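Local coordinates for PnpC (Pseudomonas putida, PDB 3N9T), which probably catalyses the Fe(3+)-dependent intradiol ring cleavage of hydroxyquinol, at residues 71-74 with 75-78. Sequence-based numbering, arbitrary orientation.
Sequences VRQE and FILL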
# COMPACT_ATOMS: atom_id res chain seq x y z
N VAL A 71 -15.05 10.79 -8.98
CA VAL A 71 -14.44 12.10 -8.84
C VAL A 71 -13.32 12.09 -7.79
O VAL A 71 -12.65 13.10 -7.59
CB VAL A 71 -15.52 13.13 -8.38
CG1 VAL A 71 -16.54 13.42 -9.53
CG2 VAL A 71 -16.24 12.65 -7.07
N ARG A 72 -13.13 10.95 -7.12
CA ARG A 72 -12.21 10.90 -5.99
C ARG A 72 -11.32 9.65 -6.07
O ARG A 72 -11.80 8.50 -6.02
CB ARG A 72 -12.99 10.95 -4.65
CG ARG A 72 -12.10 11.01 -3.41
CD ARG A 72 -11.34 12.31 -3.33
NE ARG A 72 -10.71 12.36 -2.01
CZ ARG A 72 -11.27 12.91 -0.94
NH1 ARG A 72 -12.47 13.53 -1.06
NH2 ARG A 72 -10.63 12.89 0.22
N GLN A 73 -10.01 9.89 -6.14
CA GLN A 73 -9.10 8.77 -6.14
C GLN A 73 -8.16 9.00 -4.95
O GLN A 73 -7.16 9.72 -5.07
CB GLN A 73 -8.36 8.73 -7.48
CG GLN A 73 -8.36 7.37 -8.17
CD GLN A 73 -7.85 6.26 -7.27
OE1 GLN A 73 -8.19 5.07 -7.47
NE2 GLN A 73 -7.05 6.64 -6.27
N GLU A 74 -8.47 8.39 -3.82
CA GLU A 74 -7.72 8.65 -2.58
C GLU A 74 -6.33 7.99 -2.68
O GLU A 74 -5.37 8.45 -2.06
CB GLU A 74 -8.46 8.13 -1.34
CG GLU A 74 -7.86 8.68 0.03
CD GLU A 74 -8.19 10.15 0.34
OE1 GLU A 74 -8.70 10.83 -0.56
OE2 GLU A 74 -7.95 10.63 1.48
N PHE A 75 -6.24 6.86 -3.40
CA PHE A 75 -4.89 6.24 -3.56
C PHE A 75 -3.93 7.16 -4.34
O PHE A 75 -2.74 7.22 -4.02
CB PHE A 75 -4.86 4.79 -4.13
CG PHE A 75 -4.81 3.75 -3.03
CD1 PHE A 75 -5.93 2.97 -2.75
CD2 PHE A 75 -3.66 3.63 -2.18
CE1 PHE A 75 -5.95 2.09 -1.65
CE2 PHE A 75 -3.66 2.73 -1.11
CZ PHE A 75 -4.80 1.95 -0.82
N ILE A 76 -4.44 7.81 -5.39
CA ILE A 76 -3.62 8.77 -6.14
C ILE A 76 -3.25 9.93 -5.21
O ILE A 76 -2.10 10.35 -5.15
CB ILE A 76 -4.35 9.27 -7.38
CG1 ILE A 76 -4.55 8.10 -8.36
CG2 ILE A 76 -3.58 10.48 -8.04
CD1 ILE A 76 -5.10 8.50 -9.77
N LEU A 77 -4.22 10.43 -4.46
CA LEU A 77 -3.92 11.49 -3.51
C LEU A 77 -2.88 11.06 -2.50
O LEU A 77 -2.04 11.86 -2.12
CB LEU A 77 -5.23 11.94 -2.80
CG LEU A 77 -5.11 13.23 -2.04
CD1 LEU A 77 -4.66 14.38 -2.97
CD2 LEU A 77 -6.57 13.53 -1.60
N LEU A 78 -2.93 9.80 -2.04
CA LEU A 78 -1.88 9.28 -1.12
C LEU A 78 -0.52 9.22 -1.81
O LEU A 78 0.50 9.68 -1.22
CB LEU A 78 -2.28 7.87 -0.60
CG LEU A 78 -1.38 7.18 0.42
CD1 LEU A 78 -1.23 8.05 1.72
CD2 LEU A 78 -1.95 5.77 0.74
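The N-terminal turn of helix 74-81, in the helical N-terminal part of this intradiol dioxygenase, starts with Q73 at the N-cap position, where its carbonyl O takes the amide of L77 (N to O 3.1 Å). The next i to i+4 bond follows, from L78 N to E74 O at 2.8 Å. On one flank the CG of Q73 packs on CD1 of I76 (3.8 Å), the two side chains running roughly perpendicular; I57 of the second subunit touches both. On another flank, E74 starts with CG anti to its own N (chi1 -167°), then bends at chi2, which brings OE1 to 3.6 Å from CD2 of L77. That same oxygen is gripped side-on by R72, whose NE and NH2 both lie 2.9 Å from E74 OE1, close to the guanidinium plane. R72 NH2 also pairs with D199, and E74 OE2 accepts a hydrogen bond from the backbone N of V202, tying the helix start to the first turn of helix 201-209. Replacing E74 by a glutamine would probably weaken the hold on R72, leaving its NE and NH2 without the negative charge they share here. F75 and L78, in the same helix, belong to the pocket of the bound phospholipid.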